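Local atomic coordinates of lipocalin AI-4 (Rhodnius prolixus, PDB entry 5H9K), a protein that binds cysteinyl leukotrienes as a secreted salivary lipocalin of a blood-feeding insect, and so probably blunts the inflammatory response of its host. Residues T92-V97 with C111-S116; C10-G15 with S73-F78; N24-G29 with L124-Q129. All coordinates share one frame; numbering follows the deposited sequence.

Contact 1: T92-V97 with C111-S116; sequences TSYMAV and CGLYGS
Thr92 and Leu113 lie side by side with their side chains pointing the same way, and the Leu113 methyl CD2 rests 3.6 Å from Thr92 CB. With chi1 at -176°, the Leu113 side chain extends away from its backbone N and brings the branched end alongside the threonine, while CB of Leu113 sits against Thr92 O. That carbonyl does not reach the opposite backbone directly: a water donates to Thr92 O at 2.7 Å and accepts from Leu113 N at 3.0 Å, bridging the two segments where their backbones begin to part. The threonine hydroxyl is hydrogen-bonded to Gln82 of the neighbouring strand 78-85. At Ser93 both CA and the hydroxyl OG come to 3.6 Å from Cys111 O. Tyr94 and Cys111 then form an antiparallel hydrogen-bonded pair between strands 90-100 and 105-111 of the lipocalin barrel. Tyr94 N donates to Cys111 O at 2.8 Å, in the carbonyl plane and with an N-H...O angle of 161°; Cys111 N returns a bond to Tyr94 O at 2.8 Å, its N-H...O angle 169°. Both side chains leave on the same face of the sheet, so their CB atoms meet at 4.1 Å. The Tyr94 ring presents its edge to Cys111 O and, through CE1, to Leu113 CD2 at 4.2 Å, with Pro7 of the N-terminal segment touching both Tyr94 and Leu113.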
ATOM      1  N   THR A  92       1.145  13.353   2.851  1.00 10.90           N
ATOM      2  CA  THR A  92      -0.076  12.562   2.746  1.00 10.99           C
ATOM      3  C   THR A  92       0.087  11.520   1.649  1.00 11.13           C
ATOM      4  O   THR A  92       0.635  11.806   0.584  1.00 11.45           O
ATOM      5  CB  THR A  92      -1.293  13.452   2.439  1.00 14.68           C
ATOM      6  OG1 THR A  92      -1.468  14.405   3.498  1.00 18.61           O
ATOM      7  CG2 THR A  92      -2.575  12.633   2.261  1.00 14.33           C
ATOM      8  N   SER A  93      -0.377  10.309   1.918  1.00  9.82           N
ATOM      9  CA  SER A  93      -0.335   9.227   0.955  1.00 10.38           C
ATOM     10  C   SER A  93      -1.680   8.512   0.946  1.00 10.43           C
ATOM     11  O   SER A  93      -2.204   8.173   2.012  1.00 13.46           O
ATOM     12  CB  SER A  93       0.791   8.256   1.312  1.00 17.79           C
ATOM     13  OG  SER A  93       0.946   7.253   0.332  1.00 21.33           O
ATOM     14  N   TYR A  94      -2.235   8.262  -0.234  1.00  8.45           N
ATOM     15  CA  TYR A  94      -3.490   7.512  -0.326  1.00  9.37           C
ATOM     16  C   TYR A  94      -3.204   6.057  -0.657  1.00  8.20           C
ATOM     17  O   TYR A  94      -2.360   5.768  -1.512  1.00 10.53           O
ATOM     18  CB  TYR A  94      -4.419   8.110  -1.385  1.00 10.62           C
ATOM     19  CG  TYR A  94      -4.843   9.523  -1.069  1.00 10.69           C
ATOM     20  CD1 TYR A  94      -3.987  10.588  -1.304  1.00 10.98           C
ATOM     21  CD2 TYR A  94      -6.092   9.794  -0.520  1.00 12.87           C
ATOM     22  CE1 TYR A  94      -4.355  11.878  -1.010  1.00 14.68           C
ATOM     23  CE2 TYR A  94      -6.469  11.087  -0.223  1.00 14.41           C
ATOM     24  CZ  TYR A  94      -5.594  12.118  -0.476  1.00 14.49           C
ATOM     25  OH  TYR A  94      -5.950  13.420  -0.193  1.00 21.03           O
ATOM     26  N   MET A  95      -3.890   5.137   0.010  1.00  7.83           N
ATOM     27  CA  MET A  95      -3.714   3.724  -0.296  1.00  7.03           C
ATOM     28  C   MET A  95      -5.030   2.994  -0.203  1.00  8.26           C
ATOM     29  O   MET A  95      -5.890   3.344   0.609  1.00  8.77           O
ATOM     30  CB  MET A  95      -2.714   3.044   0.651  1.00  9.45           C
ATOM     31  CG  MET A  95      -1.427   3.815   0.951  1.00 12.98           C
ATOM     32  SD  MET A  95      -0.291   2.950   2.072  1.00 21.89           S
ATOM     33  CE  MET A  95       0.506   1.933   0.870  1.00 20.51           C
ATOM     34  N   ALA A  96      -5.155   1.961  -1.023  1.00  7.31           N
ATOM     35  CA  ALA A  96      -6.294   1.070  -0.987  1.00  6.95           C
ATOM     36  C   ALA A  96      -5.778  -0.345  -0.997  1.00  5.28           C
ATOM     37  O   ALA A  96      -4.839  -0.656  -1.729  1.00  5.70           O
ATOM     38  CB  ALA A  96      -7.206   1.297  -2.183  1.00  7.73           C
ATOM     39  N   VAL A  97      -6.402  -1.209  -0.208  1.00  6.09           N
ATOM     40  CA  VAL A  97      -6.107  -2.634  -0.288  1.00  5.96           C
ATOM     41  C   VAL A  97      -6.999  -3.218  -1.386  1.00  5.86           C
ATOM     42  O   VAL A  97      -8.221  -3.328  -1.236  1.00  8.57           O
ATOM     43  CB  VAL A  97      -6.305  -3.359   1.056  1.00  5.80           C
ATOM     44  CG1 VAL A  97      -6.001  -4.829   0.889  1.00  7.27           C
ATOM     45  CG2 VAL A  97      -5.382  -2.757   2.121  1.00  7.55           C
ATOM     46  N   CYS A 111      -1.120   6.199  -3.948  1.00  7.77           N
ATOM     47  CA  CYS A 111      -1.033   7.496  -4.618  1.00  9.25           C
ATOM     48  C   CYS A 111      -0.330   8.504  -3.750  1.00  8.79           C
ATOM     49  O   CYS A 111      -0.693   8.668  -2.593  1.00 10.13           O
ATOM     50  CB  CYS A 111      -2.417   8.047  -4.931  1.00 10.45           C
ATOM     51  SG  CYS A 111      -3.322   7.078  -6.089  1.00 12.21           S
ATOM     52  N   GLY A 112       0.651   9.198  -4.309  1.00  9.42           N
ATOM     53  CA  GLY A 112       1.291  10.295  -3.609  1.00  9.91           C
ATOM     54  C   GLY A 112       0.441  11.545  -3.641  1.00 10.89           C
ATOM     55  O   GLY A 112      -0.632  11.584  -4.270  1.00 12.14           O
ATOM     56  N   LEU A 113       0.928  12.580  -2.972  1.00 11.42           N
ATOM     57  CA  LEU A 113       0.247  13.865  -2.964  1.00 12.39           C
ATOM     58  C   LEU A 113       1.274  14.973  -2.892  1.00 13.33           C
ATOM     59  O   LEU A 113       2.162  14.957  -2.042  1.00 14.20           O
ATOM     60  CB  LEU A 113      -0.736  13.984  -1.787  1.00 13.11           C
ATOM     61  CG  LEU A 113      -1.569  15.275  -1.768  1.00 14.21           C
ATOM     62  CD1 LEU A 113      -2.582  15.322  -2.911  1.00 16.55           C
ATOM     63  CD2 LEU A 113      -2.262  15.482  -0.423  1.00 17.29           C
ATOM     64  N   TYR A 114       1.154  15.924  -3.805  1.00 14.29           N
ATOM     65  CA  TYR A 114       1.916  17.157  -3.734  1.00 15.49           C
ATOM     66  C   TYR A 114       0.916  18.279  -3.932  1.00 16.64           C
ATOM     67  O   TYR A 114       0.309  18.398  -5.001  1.00 17.11           O
ATOM     68  CB  TYR A 114       3.021  17.198  -4.786  1.00 16.00           C
ATOM     69  CG  TYR A 114       3.938  18.391  -4.649  1.00 17.41           C
ATOM     70  CD1 TYR A 114       3.640  19.590  -5.270  1.00 18.66           C
ATOM     71  CD2 TYR A 114       5.103  18.313  -3.890  1.00 17.83           C
ATOM     72  CE1 TYR A 114       4.481  20.680  -5.147  1.00 20.09           C
ATOM     73  CE2 TYR A 114       5.948  19.397  -3.760  1.00 19.47           C
ATOM     74  CZ  TYR A 114       5.629  20.581  -4.387  1.00 20.49           C
ATOM     75  OH  TYR A 114       6.472  21.670  -4.264  1.00 22.25           O
ATOM     76  N   GLY A 115       0.715  19.089  -2.899  1.00 17.49           N
ATOM     77  CA  GLY A 115      -0.333  20.089  -2.943  1.00 18.90           C
ATOM     78  C   GLY A 115      -1.685  19.400  -3.002  1.00 18.70           C
ATOM     79  O   GLY A 115      -2.061  18.679  -2.084  1.00 20.19           O
ATOM     80  N   SER A 116      -2.419  19.610  -4.089  1.00 20.96           N
ATOM     81  CA  SER A 116      -3.762  19.047  -4.197  1.00 24.12           C
ATOM     82  C   SER A 116      -3.872  17.930  -5.232  1.00 27.12           C
ATOM     83  O   SER A 116      -4.971  17.468  -5.534  1.00 30.20           O
ATOM     84  CB  SER A 116      -4.763  20.148  -4.532  1.00 24.75           C
ATOM     85  OG  SER A 116      -4.361  20.857  -5.691  1.00 32.28           O
TER
HETATM   86  O   HOH W   1       2.823  11.525  -0.897  1.00 12.75           O

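Contact 2: C10-G15 with S73-F78; sequences CNALSG and SGNQGF
Asn75 meets Ala12 through its amide end, ND2 lying 3.9 Å from the Ala12 methyl CB. The other end of the amide, OD1, accepts a hydrogen bond from the backbone N of Ile6, which holds the loop 73-78 against the N-terminal segment. Asn75 also opens a type II beta turn, closed by Phe78 N donating to Asn75 O at 3.0 Å. Gly77, with its positive phi of 97°, takes the third place of that turn and lets the chain reverse into strand 78-85.

Phe78 carries most of the contact. Its CG lies opposite the carbonyl carbon (chi1 -82°), which sends the ring toward the loop 10-15, reached with CE1, CZ and CE2. CZ comes to 3.2 Å from Asn11 O, approached obliquely, while Ala12 O lies near the ring plane at the edge, 3.5 Å from CE1. Cys10 SG lies 3.9 Å from Phe78 CE2, an oblique sulfur-aromatic contact with the sulfur 59° off the ring normal. The Leu13 side chain crosses that of Phe78 at about a right angle and sets CD1 4.1 Å from CZ. Leu13 is held in this place by an Asx turn: its N donates to Asn11 OD1 at 2.8 Å, on a lone pair of the side-chain carbonyl. Tyr109 touches Cys10, Leu13 and Phe78, and its hydroxyl is hydrogen-bonded to Asn11 N. Here the N-terminal segment, tied by its disulfide to Cys111, runs over the outer face of the lipocalin barrel wall formed by strands 78-85, 90-100 and 105-111, on its way to the short helix 23-26.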
ATOM      1  N   CYS A  10      -4.938  10.167  -9.212  1.00 12.65           N
ATOM      2  CA  CYS A  10      -5.027   8.910  -8.472  1.00 11.51           C
ATOM      3  C   CYS A  10      -6.155   8.076  -9.072  1.00 12.92           C
ATOM      4  O   CYS A  10      -7.285   8.556  -9.208  1.00 14.57           O
ATOM      5  CB  CYS A  10      -5.265   9.181  -6.979  1.00 11.01           C
ATOM      6  SG  CYS A  10      -5.222   7.742  -5.904  1.00 11.14           S
ATOM      7  N   ASN A  11      -5.849   6.846  -9.467  1.00 11.02           N
ATOM      8  CA  ASN A  11      -6.857   5.989 -10.078  1.00 12.97           C
ATOM      9  C   ASN A  11      -7.891   5.539  -9.039  1.00 11.18           C
ATOM     10  O   ASN A  11      -7.529   5.031  -7.975  1.00 12.41           O
ATOM     11  CB  ASN A  11      -6.193   4.781 -10.737  1.00 14.43           C
ATOM     12  CG  ASN A  11      -7.086   4.120 -11.763  1.00 18.78           C
ATOM     13  OD1 ASN A  11      -8.224   3.770 -11.473  1.00 16.14           O
ATOM     14  ND2 ASN A  11      -6.581   3.971 -12.982  1.00 24.61           N
ATOM     15  N   ALA A  12      -9.173   5.721  -9.341  1.00 13.12           N
ATOM     16  CA  ALA A  12     -10.241   5.357  -8.410  1.00 12.90           C
ATOM     17  C   ALA A  12     -10.450   3.841  -8.331  1.00 13.05           C
ATOM     18  O   ALA A  12     -11.122   3.350  -7.417  1.00 12.51           O
ATOM     19  CB  ALA A  12     -11.529   6.038  -8.801  1.00 15.28           C
ATOM     20  N   LEU A  13      -9.893   3.114  -9.297  1.00 11.12           N
ATOM     21  CA  LEU A  13      -9.997   1.652  -9.354  1.00 12.01           C
ATOM     22  C   LEU A  13     -11.445   1.169  -9.324  1.00 12.73           C
ATOM     23  O   LEU A  13     -11.764   0.208  -8.629  1.00 11.46           O
ATOM     24  CB  LEU A  13      -9.225   1.007  -8.197  1.00 13.15           C
ATOM     25  CG  LEU A  13      -7.739   1.329  -8.086  1.00 16.43           C
ATOM     26  CD1 LEU A  13      -7.139   0.685  -6.836  1.00 16.07           C
ATOM     27  CD2 LEU A  13      -7.046   0.850  -9.336  1.00 16.51           C
ATOM     28  N   SER A  14     -12.316   1.837 -10.071  1.00 12.36           N
ATOM     29  CA  SER A  14     -13.726   1.467 -10.079  1.00 14.63           C
ATOM     30  C   SER A  14     -13.920   0.000 -10.429  1.00 13.31           C
ATOM     31  O   SER A  14     -13.435  -0.476 -11.454  1.00 14.63           O
ATOM     32  CB  SER A  14     -14.505   2.338 -11.061  1.00 16.67           C
ATOM     33  OG  SER A  14     -14.524   3.690 -10.644  1.00 22.16           O
ATOM     34  N   GLY A  15     -14.626  -0.714  -9.564  1.00 13.29           N
ATOM     35  CA  GLY A  15     -14.951  -2.103  -9.816  1.00 13.88           C
ATOM     36  C   GLY A  15     -13.818  -3.089  -9.585  1.00 13.07           C
ATOM     37  O   GLY A  15     -13.997  -4.282  -9.815  1.00 16.85           O
ATOM     38  N   SER A  73     -14.514   8.559   2.016  1.00 14.06           N
ATOM     39  CA  SER A  73     -15.896   8.081   1.886  1.00 14.77           C
ATOM     40  C   SER A  73     -16.397   7.877   0.445  1.00 15.94           C
ATOM     41  O   SER A  73     -17.219   6.989   0.190  1.00 17.98           O
ATOM     42  CB  SER A  73     -16.845   9.035   2.620  1.00 24.76           C
ATOM     43  OG  SER A  73     -16.852  10.328   2.040  1.00 29.97           O
ATOM     44  N   GLY A  74     -15.892   8.676  -0.487  1.00 12.36           N
ATOM     45  CA  GLY A  74     -16.363   8.625  -1.861  1.00 13.04           C
ATOM     46  C   GLY A  74     -15.623   7.636  -2.736  1.00 11.78           C
ATOM     47  O   GLY A  74     -16.000   7.445  -3.890  1.00 12.55           O
ATOM     48  N   ASN A  75     -14.583   7.008  -2.188  1.00 10.43           N
ATOM     49  CA  ASN A  75     -13.796   6.019  -2.918  1.00  9.86           C
ATOM     50  C   ASN A  75     -13.593   4.812  -2.018  1.00  9.92           C
ATOM     51  O   ASN A  75     -12.630   4.746  -1.252  1.00  9.40           O
ATOM     52  CB  ASN A  75     -12.460   6.610  -3.382  1.00  8.58           C
ATOM     53  CG  ASN A  75     -12.642   7.803  -4.283  1.00  9.14           C
ATOM     54  OD1 ASN A  75     -12.519   8.951  -3.850  1.00  9.95           O
ATOM     55  ND2 ASN A  75     -12.970   7.546  -5.547  1.00 10.22           N
ATOM     56  N   GLN A  76     -14.535   3.877  -2.083  1.00 12.71           N
ATOM     57  CA  GLN A  76     -14.526   2.748  -1.157  1.00 17.05           C
ATOM     58  C   GLN A  76     -13.207   1.976  -1.204  1.00 17.66           C
ATOM     59  O   GLN A  76     -12.692   1.654  -2.270  1.00 16.60           O
ATOM     60  CB  GLN A  76     -15.706   1.821  -1.447  1.00 21.44           C
ATOM     61  CG  GLN A  76     -17.047   2.405  -1.039  1.00 35.20           C
ATOM     62  CD  GLN A  76     -18.186   1.423  -1.216  1.00 42.12           C
ATOM     63  OE1 GLN A  76     -18.016   0.219  -1.020  1.00 46.86           O
ATOM     64  NE2 GLN A  76     -19.357   1.933  -1.592  1.00 39.28           N
ATOM     65  N   GLY A  77     -12.649   1.720  -0.031  1.00 15.18           N
ATOM     66  CA  GLY A  77     -11.392   1.002   0.069  1.00 13.28           C
ATOM     67  C   GLY A  77     -10.193   1.909   0.224  1.00 11.17           C
ATOM     68  O   GLY A  77      -9.130   1.461   0.652  1.00 11.98           O
ATOM     69  N   PHE A  78     -10.341   3.189  -0.098  1.00  7.58           N
ATOM     70  CA  PHE A  78      -9.216   4.111   0.026  1.00  6.71           C
ATOM     71  C   PHE A  78      -9.085   4.704   1.417  1.00  6.91           C
ATOM     72  O   PHE A  78     -10.079   4.984   2.095  1.00  8.64           O
ATOM     73  CB  PHE A  78      -9.326   5.251  -0.992  1.00  8.11           C
ATOM     74  CG  PHE A  78      -8.820   4.899  -2.366  1.00  8.17           C
ATOM     75  CD1 PHE A  78      -9.640   4.247  -3.267  1.00  9.35           C
ATOM     76  CD2 PHE A  78      -7.517   5.199  -2.743  1.00  8.98           C
ATOM     77  CE1 PHE A  78      -9.184   3.925  -4.537  1.00 11.30           C
ATOM     78  CE2 PHE A  78      -7.063   4.878  -4.023  1.00 12.43           C
ATOM     79  CZ  PHE A  78      -7.896   4.238  -4.903  1.00 11.49           C
TER

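Contact 3: N24-G29 with L124-Q129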
ATOM      1  N   ASN A  24      -9.592  -4.390  10.401  1.00 15.04           N
ATOM      2  CA  ASN A  24      -8.936  -4.822  11.623  0.56 15.31           C
ATOM      3  C   ASN A  24      -7.923  -5.932  11.380  1.00 16.70           C
ATOM      4  O   ASN A  24      -6.837  -5.902  11.958  1.00 17.50           O
ATOM      5  CB  ASN A  24      -9.964  -5.282  12.645  0.56 19.66           C
ATOM      6  CG  ASN A  24      -9.510  -5.045  14.072  0.56 24.82           C
ATOM      7  OD1 ASN A  24      -8.635  -4.218  14.331  0.56 25.80           O
ATOM      8  ND2 ASN A  24     -10.124  -5.751  15.009  0.56 29.51           N
ATOM      9  N   ARG A  25      -8.263  -6.897  10.528  1.00 13.20           N
ATOM     10  CA  ARG A  25      -7.356  -8.001  10.213  1.00 13.97           C
ATOM     11  C   ARG A  25      -6.172  -7.565   9.362  1.00 14.12           C
ATOM     12  O   ARG A  25      -5.070  -8.118   9.476  1.00 16.07           O
ATOM     13  CB  ARG A  25      -8.097  -9.129   9.503  1.00 14.42           C
ATOM     14  CG  ARG A  25      -9.120  -9.831  10.364  1.00 19.00           C
ATOM     15  CD  ARG A  25      -9.677 -11.043   9.653  1.00 19.50           C
ATOM     16  NE  ARG A  25      -8.691 -12.115   9.516  1.00 18.89           N
ATOM     17  CZ  ARG A  25      -8.866 -13.186   8.749  1.00 17.89           C
ATOM     18  NH1 ARG A  25      -9.984 -13.324   8.051  1.00 18.72           N
ATOM     19  NH2 ARG A  25      -7.923 -14.118   8.679  1.00 21.54           N
ATOM     20  N   PHE A  26      -6.380  -6.571   8.511  1.00 11.04           N
ATOM     21  CA  PHE A  26      -5.266  -6.068   7.736  1.00  9.91           C
ATOM     22  C   PHE A  26      -4.305  -5.253   8.610  1.00 10.49           C
ATOM     23  O   PHE A  26      -3.086  -5.416   8.500  1.00 10.50           O
ATOM     24  CB  PHE A  26      -5.735  -5.223   6.542  1.00  9.07           C
ATOM     25  CG  PHE A  26      -4.590  -4.637   5.781  1.00  8.52           C
ATOM     26  CD1 PHE A  26      -3.894  -5.403   4.867  1.00  8.17           C
ATOM     27  CD2 PHE A  26      -4.144  -3.352   6.048  1.00  8.68           C
ATOM     28  CE1 PHE A  26      -2.796  -4.885   4.205  1.00  8.01           C
ATOM     29  CE2 PHE A  26      -3.049  -2.831   5.395  1.00  8.45           C
ATOM     30  CZ  PHE A  26      -2.361  -3.604   4.471  1.00  8.14           C
ATOM     31  N   PHE A  27      -4.847  -4.380   9.460  1.00  7.47           N
ATOM     32  CA  PHE A  27      -4.037  -3.513  10.317  1.00  7.60           C
ATOM     33  C   PHE A  27      -3.654  -4.173  11.636  1.00  8.67           C
ATOM     34  O   PHE A  27      -3.729  -3.571  12.709  1.00  9.18           O
ATOM     35  CB  PHE A  27      -4.769  -2.202  10.564  1.00  8.44           C
ATOM     36  CG  PHE A  27      -4.844  -1.322   9.342  1.00  8.06           C
ATOM     37  CD1 PHE A  27      -3.749  -0.564   8.947  1.00 10.24           C
ATOM     38  CD2 PHE A  27      -6.003  -1.260   8.588  1.00  8.64           C
ATOM     39  CE1 PHE A  27      -3.817   0.245   7.812  1.00  9.36           C
ATOM     40  CE2 PHE A  27      -6.084  -0.456   7.455  1.00  9.55           C
ATOM     41  CZ  PHE A  27      -4.990   0.297   7.065  1.00 10.00           C
ATOM     42  N   THR A  28      -3.252  -5.429  11.538  1.00  8.74           N
ATOM     43  CA  THR A  28      -2.659  -6.139  12.656  1.00  8.44           C
ATOM     44  C   THR A  28      -1.461  -6.910  12.135  1.00  8.41           C
ATOM     45  O   THR A  28      -1.531  -7.534  11.073  1.00  8.18           O
ATOM     46  CB  THR A  28      -3.654  -7.096  13.305  1.00 10.92           C
ATOM     47  OG1 THR A  28      -4.792  -6.345  13.747  1.00 14.72           O
ATOM     48  CG2 THR A  28      -3.025  -7.796  14.510  1.00 11.77           C
ATOM     49  N   GLY A  29      -0.352  -6.839  12.860  1.00  8.77           N
ATOM     50  CA  GLY A  29       0.828  -7.589  12.483  1.00  8.11           C
ATOM     51  C   GLY A  29       1.663  -6.897  11.421  1.00  8.29           C
ATOM     52  O   GLY A  29       1.307  -5.843  10.887  1.00  9.56           O
ATOM     53  N   LEU A 124       1.707  -2.181  -4.782  1.00  5.03           N
ATOM     54  CA  LEU A 124       2.608  -2.759  -3.795  1.00  5.18           C
ATOM     55  C   LEU A 124       2.145  -4.148  -3.392  1.00  5.05           C
ATOM     56  O   LEU A 124       0.960  -4.336  -3.102  1.00  6.14           O
ATOM     57  CB  LEU A 124       2.652  -1.878  -2.545  1.00  6.05           C
ATOM     58  CG  LEU A 124       2.799  -0.380  -2.787  1.00  6.76           C
ATOM     59  CD1 LEU A 124       2.652   0.366  -1.466  1.00  9.51           C
ATOM     60  CD2 LEU A 124       4.140  -0.056  -3.426  1.00  8.77           C
ATOM     61  N   LEU A 125       3.053  -5.116  -3.367  1.00  4.59           N
ATOM     62  CA  LEU A 125       2.732  -6.449  -2.862  1.00  5.41           C
ATOM     63  C   LEU A 125       3.289  -6.602  -1.452  1.00  3.74           C
ATOM     64  O   LEU A 125       4.515  -6.579  -1.246  1.00  5.55           O
ATOM     65  CB  LEU A 125       3.277  -7.548  -3.783  1.00  6.06           C
ATOM     66  CG  LEU A 125       3.038  -8.964  -3.240  1.00  7.13           C
ATOM     67  CD1 LEU A 125       1.560  -9.250  -3.079  1.00  9.71           C
ATOM     68  CD2 LEU A 125       3.662  -9.990  -4.150  1.00  9.02           C
ATOM     69  N   PHE A 126       2.378  -6.723  -0.491  1.00  4.63           N
ATOM     70  CA  PHE A 126       2.695  -6.968   0.916  1.00  5.29           C
ATOM     71  C   PHE A 126       2.596  -8.467   1.172  1.00  6.26           C
ATOM     72  O   PHE A 126       1.643  -9.125   0.736  1.00  5.64           O
ATOM     73  CB  PHE A 126       1.718  -6.241   1.850  1.00  6.26           C
ATOM     74  CG  PHE A 126       2.006  -4.771   2.077  1.00  4.55           C
ATOM     75  CD1 PHE A 126       2.828  -4.040   1.248  1.00  5.31           C
ATOM     76  CD2 PHE A 126       1.403  -4.128   3.141  1.00  5.96           C
ATOM     77  CE1 PHE A 126       3.054  -2.678   1.499  1.00  6.00           C
ATOM     78  CE2 PHE A 126       1.612  -2.782   3.386  1.00  6.22           C
ATOM     79  CZ  PHE A 126       2.441  -2.065   2.570  1.00  6.78           C
ATOM     80  N   ASN A 127       3.569  -8.998   1.905  1.00  5.45           N
ATOM     81  CA  ASN A 127       3.624 -10.411   2.259  1.00  5.65           C
ATOM     82  C   ASN A 127       3.862 -10.552   3.754  1.00  6.50           C
ATOM     83  O   ASN A 127       4.648  -9.801   4.330  1.00  6.45           O
ATOM     84  CB  ASN A 127       4.754 -11.114   1.497  1.00  7.78           C
ATOM     85  CG  ASN A 127       4.264 -11.922   0.314  1.00  9.78           C
ATOM     86  OD1 ASN A 127       3.406 -12.795   0.464  1.00  8.76           O
ATOM     87  ND2 ASN A 127       4.814 -11.648  -0.869  1.00  8.23           N
ATOM     88  N   ARG A 128       3.206 -11.515   4.390  1.00  6.35           N
ATOM     89  CA  ARG A 128       3.452 -11.717   5.812  1.00  6.98           C
ATOM     90  C   ARG A 128       4.875 -12.226   6.068  1.00  8.32           C
ATOM     91  O   ARG A 128       5.444 -11.958   7.122  1.00  9.57           O
ATOM     92  CB  ARG A 128       2.417 -12.672   6.402  1.00  7.15           C
ATOM     93  CG  ARG A 128       1.009 -12.081   6.448  1.00  7.42           C
ATOM     94  CD  ARG A 128       0.937 -10.856   7.356  1.00  7.76           C
ATOM     95  NE  ARG A 128      -0.447 -10.516   7.665  1.00  7.95           N
ATOM     96  CZ  ARG A 128      -0.812  -9.535   8.481  1.00  8.23           C
ATOM     97  NH1 ARG A 128       0.108  -8.762   9.054  1.00  9.50           N
ATOM     98  NH2 ARG A 128      -2.106  -9.322   8.702  1.00  8.09           N
ATOM     99  N   GLN A 129       5.438 -12.944   5.100  1.00  8.94           N
ATOM    100  CA  GLN A 129       6.805 -13.438   5.213  1.00  9.91           C
ATOM    101  C   GLN A 129       7.721 -12.642   4.301  1.00  7.86           C
ATOM    102  O   GLN A 129       7.375 -12.361   3.150  1.00  7.56           O
ATOM    103  CB  GLN A 129       6.873 -14.926   4.867  1.00 12.08           C
ATOM    104  CG  GLN A 129       6.013 -15.797   5.776  1.00 16.28           C
ATOM    105  CD  GLN A 129       6.077 -17.269   5.426  1.00 25.22           C
ATOM    106  OE1 GLN A 129       5.116 -17.842   4.905  1.00 25.81           O
ATOM    107  NE2 GLN A 129       7.208 -17.893   5.718  1.00 26.80           N
TER
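Arg128 grips Thr28 end-on, both terminal nitrogens converging on one carbonyl oxygen: NH1 reaches Thr28 O at 2.9 Å, on a lone pair, and NH2 at 3.0 Å, nearly along the C=O axis. The oxygen lies close to the guanidinium plane, but the N-H...O angles of 143° and 136° show that each shared bond is bent. Arg25 O stands in the same plane, 3.3 Å from NH2. A bend at chi2 (-63°) turns the arginine chain toward the loop. Deeper in, the side chains of Phe26 and Phe126 cross at about a right angle, and the rings meet obliquely, CZ of Phe26 4.0 Å from CD2 of Phe126.

Around this shell, Thr28 OG1 donates to Asn24 O at 2.8 Å, tying the turn back to the helix. Arg128 NE is hydrogen-bonded to Tyr102 O and NH1 also to Asp30 O, so several carbonyls fix the rotation of the guanidinium. Trp31 makes a cation-pi contact with Arg128 and stacks with Phe26. This conjunction of a short helix, a Gly-x-Trp motif at the start of the first strand and an arginine after the last barrel strand, packed across the tryptophan, is the hallmark of the lipocalin barrel's closed end.

From the N terminus, the chain runs through 10-15, then the end of the short helix and the turn after it, 24-29. Contact 2 closes the first loop when 73-78 returns to 10-15. Because 24-29 lies inside that loop while 124-129 comes much later, contacts 2 and 3 cross. Contact 1, in series after contact 2, closes the hairpin of strands 90-100 and 105-111 and is nested within contact 3, which brings the end of strand 121-127 to the segment just before strand 31-36. The disulfide Cys10-Cys111 joins contacts 1 and 2, and Ala96 packs on Phe78. Contact 3 lies across the chain's centre from contact 1, yet Val97 meets Phe26 and Met95 meets Leu124.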